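Local coordinates for putative Oleoyl-[acyl-carrier protein] thioesterase (Lactobacillus plantarum, PDB 2OWN), which probably hydrolyses the thioester of oleoyl-acyl carrier protein, releasing the free fatty acid from its carrier, at residues B[231-239]-B[249-257]. Residues are numbered along the deposited sequence; the frame is centred on the assembly and turned at random.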
loop_
_atom_site.group_PDB
_atom_site.type_symbol
_atom_site.label_atom_id
_atom_site.label_comp_id
_atom_site.label_asym_id
_atom_site.label_seq_id
_atom_site.Cartn_x
_atom_site.Cartn_y
_atom_site.Cartn_z
ATOM N N ALA B 231 -19.349 -25.167 9.206
ATOM C CA ALA B 231 -20.444 -24.295 9.686
ATOM C C ALA B 231 -20.116 -22.805 9.565
ATOM O O ALA B 231 -19.008 -22.411 9.915
ATOM C CB ALA B 231 -20.840 -24.627 11.142
ATOM N N ASP B 232 -21.046 -22.033 8.990
ATOM C CA ASP B 232 -20.935 -20.568 8.789
ATOM C C ASP B 232 -19.805 -20.118 7.843
ATOM O O ASP B 232 -19.431 -18.937 7.868
ATOM C CB ASP B 232 -20.841 -19.843 10.161
ATOM C CG ASP B 232 -22.006 -20.164 11.080
ATOM O OD1 ASP B 232 -23.166 -20.200 10.616
ATOM O OD2 ASP B 232 -21.761 -20.328 12.290
ATOM N N GLN B 233 -19.329 -21.021 6.964
ATOM C CA GLN B 233 -18.229 -20.741 6.043
ATOM C C GLN B 233 -18.504 -20.987 4.558
ATOM O O GLN B 233 -19.499 -21.615 4.187
ATOM C CB GLN B 233 -16.970 -21.527 6.467
ATOM C CG GLN B 233 -16.416 -21.120 7.845
ATOM C CD GLN B 233 -15.057 -21.725 8.204
ATOM O OE1 GLN B 233 -14.399 -22.389 7.396
ATOM N NE2 GLN B 233 -14.622 -21.462 9.425
ATOM N N VAL B 234 -17.629 -20.387 3.741
ATOM C CA VAL B 234 -17.595 -20.507 2.276
ATOM C C VAL B 234 -16.119 -20.608 1.855
ATOM O O VAL B 234 -15.219 -20.194 2.616
ATOM C CB VAL B 234 -18.294 -19.329 1.536
ATOM C CG1 VAL B 234 -19.769 -19.280 1.880
ATOM C CG2 VAL B 234 -17.643 -17.996 1.864
ATOM N N THR B 235 -15.889 -21.137 0.657
ATOM C CA THR B 235 -14.541 -21.318 0.095
ATOM C C THR B 235 -14.430 -20.593 -1.234
ATOM O O THR B 235 -15.387 -20.612 -2.008
ATOM C CB THR B 235 -14.244 -22.810 -0.133
ATOM O OG1 THR B 235 -14.540 -23.541 1.062
ATOM C CG2 THR B 235 -12.772 -23.051 -0.539
ATOM N N THR B 236 -13.298 -19.915 -1.471
ATOM C CA THR B 236 -13.017 -19.271 -2.773
ATOM C C THR B 236 -11.721 -19.912 -3.315
ATOM O O THR B 236 -10.745 -20.017 -2.581
ATOM C CB THR B 236 -12.973 -17.733 -2.766
ATOM O OG1 THR B 236 -11.847 -17.269 -2.031
ATOM C CG2 THR B 236 -14.286 -17.154 -2.194
ATOM N N SER B 237 -11.770 -20.375 -4.564
ATOM C CA SER B 237 -10.665 -21.008 -5.292
ATOM C C SER B 237 -10.236 -19.971 -6.313
ATOM O O SER B 237 -11.064 -19.556 -7.118
ATOM C CB SER B 237 -11.137 -22.290 -5.972
ATOM O OG SER B 237 -10.111 -22.891 -6.740
ATOM N N HIS B 238 -8.961 -19.586 -6.294
ATOM C CA HIS B 238 -8.388 -18.559 -7.168
ATOM C C HIS B 238 -7.216 -19.057 -8.007
ATOM O O HIS B 238 -6.497 -19.974 -7.592
ATOM C CB HIS B 238 -7.853 -17.390 -6.336
ATOM C CG HIS B 238 -8.852 -16.751 -5.425
ATOM N ND1 HIS B 238 -9.388 -15.506 -5.673
ATOM C CD2 HIS B 238 -9.393 -17.172 -4.258
ATOM C CE1 HIS B 238 -10.229 -15.195 -4.702
ATOM N NE2 HIS B 238 -10.252 -16.189 -3.834
ATOM N N LEU B 239 -7.032 -18.410 -9.168
ATOM C CA LEU B 239 -5.933 -18.668 -10.113
ATOM C C LEU B 239 -5.497 -17.353 -10.779
ATOM O O LEU B 239 -6.354 -16.629 -11.293
ATOM C CB LEU B 239 -6.332 -19.682 -11.200
ATOM C CG LEU B 239 -5.331 -20.013 -12.339
ATOM C CD1 LEU B 239 -3.999 -20.532 -11.805
ATOM C CD2 LEU B 239 -5.924 -21.006 -13.323
ATOM N N GLU B 249 -1.757 -20.049 -7.525
ATOM C CA GLU B 249 -3.006 -20.795 -7.186
ATOM C C GLU B 249 -3.266 -20.578 -5.702
ATOM O O GLU B 249 -2.355 -20.791 -4.884
ATOM C CB GLU B 249 -2.959 -22.286 -7.534
ATOM C CG GLU B 249 -3.251 -22.592 -8.998
ATOM C CD GLU B 249 -3.377 -24.080 -9.272
ATOM O OE1 GLU B 249 -2.429 -24.827 -8.941
ATOM O OE2 GLU B 249 -4.402 -24.495 -9.868
ATOM N N VAL B 250 -4.490 -20.137 -5.366
ATOM C CA VAL B 250 -4.896 -19.816 -3.989
ATOM C C VAL B 250 -6.304 -20.301 -3.613
ATOM O O VAL B 250 -7.231 -20.232 -4.433
ATOM C CB VAL B 250 -4.781 -18.261 -3.738
ATOM C CG1 VAL B 250 -5.346 -17.801 -2.357
ATOM C CG2 VAL B 250 -3.338 -17.781 -3.904
ATOM N N THR B 251 -6.429 -20.817 -2.385
ATOM C CA THR B 251 -7.709 -21.245 -1.809
ATOM C C THR B 251 -7.863 -20.484 -0.483
ATOM O O THR B 251 -6.956 -20.524 0.348
ATOM C CB THR B 251 -7.826 -22.753 -1.666
ATOM O OG1 THR B 251 -7.805 -23.330 -2.977
ATOM C CG2 THR B 251 -9.149 -23.126 -0.992
ATOM N N ILE B 252 -8.999 -19.796 -0.316
ATOM C CA ILE B 252 -9.300 -19.009 0.887
ATOM C C ILE B 252 -10.578 -19.536 1.541
ATOM O O ILE B 252 -11.569 -19.774 0.843
ATOM C CB ILE B 252 -9.462 -17.488 0.585
ATOM C CG1 ILE B 252 -8.232 -16.918 -0.135
ATOM C CG2 ILE B 252 -9.722 -16.681 1.882
ATOM C CD1 ILE B 252 -8.374 -15.453 -0.539
ATOM N N GLN B 253 -10.527 -19.718 2.864
ATOM C CA GLN B 253 -11.663 -20.134 3.678
ATOM C C GLN B 253 -12.131 -18.848 4.374
ATOM O O GLN B 253 -11.304 -18.116 4.957
ATOM C CB GLN B 253 -11.275 -21.228 4.677
ATOM C CG GLN B 253 -10.610 -22.481 4.039
ATOM C CD GLN B 253 -11.484 -23.230 3.027
ATOM O OE1 GLN B 253 -12.696 -23.031 2.950
ATOM N NE2 GLN B 253 -10.862 -24.126 2.266
ATOM N N TRP B 254 -13.439 -18.573 4.288
ATOM C CA TRP B 254 -14.075 -17.381 4.858
ATOM C C TRP B 254 -15.204 -17.720 5.804
ATOM O O TRP B 254 -15.845 -18.737 5.600
ATOM C CB TRP B 254 -14.724 -16.554 3.749
ATOM C CG TRP B 254 -13.858 -16.097 2.656
ATOM C CD1 TRP B 254 -13.502 -16.813 1.563
ATOM C CD2 TRP B 254 -13.300 -14.787 2.485
ATOM N NE1 TRP B 254 -12.734 -16.048 0.730
ATOM C CE2 TRP B 254 -12.570 -14.807 1.267
ATOM C CE3 TRP B 254 -13.320 -13.601 3.251
ATOM C CZ2 TRP B 254 -11.876 -13.673 0.765
ATOM C CZ3 TRP B 254 -12.619 -12.463 2.771
ATOM C CH2 TRP B 254 -11.904 -12.514 1.526
ATOM N N ARG B 255 -15.469 -16.841 6.779
ATOM C CA ARG B 255 -16.587 -16.988 7.728
ATOM C C ARG B 255 -17.653 -15.994 7.261
ATOM O O ARG B 255 -17.351 -14.811 7.128
ATOM C CB ARG B 255 -16.195 -16.674 9.173
ATOM C CG ARG B 255 -17.304 -17.008 10.181
ATOM C CD ARG B 255 -16.918 -16.782 11.633
ATOM N NE ARG B 255 -16.769 -15.364 11.987
ATOM C CZ ARG B 255 -15.650 -14.620 11.944
ATOM N NH1 ARG B 255 -14.462 -15.103 11.523
ATOM N NH2 ARG B 255 -15.725 -13.334 12.325
ATOM N N THR B 256 -18.879 -16.470 7.043
ATOM C CA THR B 256 -20.012 -15.629 6.612
ATOM C C THR B 256 -20.519 -14.865 7.839
ATOM O O THR B 256 -20.851 -15.484 8.860
ATOM C CB THR B 256 -21.121 -16.461 5.966
ATOM O OG1 THR B 256 -20.565 -17.164 4.849
ATOM C CG2 THR B 256 -22.303 -15.589 5.484
ATOM N N LEU B 257 -20.547 -13.532 7.731
ATOM C CA LEU B 257 -20.998 -12.652 8.808
ATOM C C LEU B 257 -22.536 -12.561 8.798
ATOM O O LEU B 257 -23.136 -12.647 7.704
ATOM C CB LEU B 257 -20.376 -11.254 8.677
ATOM C CG LEU B 257 -18.842 -11.191 8.657
ATOM C CD1 LEU B 257 -18.379 -9.766 8.398
ATOM C CD2 LEU B 257 -18.196 -11.741 9.943
HETATM O O HOH W 1 -14.552 -23.433 4.887
HETATM O O HOH W 2 -7.642 -22.834 -5.655
#
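Trp254 reaches across to the hydroxyl of Thr236 on one face of an antiparallel beta hairpin, made by strands 233-241 and 246-256 in the C-terminal hotdog domain. It is a worked example of how a hairpin adds side-chain hydrogen bonds to its backbone ones, such as that from His238 N to Val250 O at 2.6 Å. Trp254 NE1 donates to Thr236 OG1 over 3.1 Å, nearly straight at 169° and with the oxygen almost in the ring plane. Thr236 OG1 is also hydrogen-bonded to His238 NE2 at 2.6 Å, which ties two rings from different strands to one buried hydroxyl. Thr236 can serve both because its OG1 stands between the backbone N and the carbonyl carbon (chi1 68°). Ile252 CG2 lies over one indole face toward the rim, and Phe196 of helix 194-197 meets the indole edge-to-face. Two residues along, on the same face, Val234 CG2 packs on Trp254 CB at 3.8 Å.

The face of Thr235 and Gln253 carries a polar link of its own. Gln253, bent at chi2, lies alongside Thr235, whose OG1 donates to Gln253 OE1 on an in-plane lone pair at 2.7 Å. A leucine in place of Gln253 would probably leave that hydroxyl without its acceptor and break the water link to Gln233. There, one water donates to Gln253 OE1 and to Gln233 OE1, each at 2.7 Å.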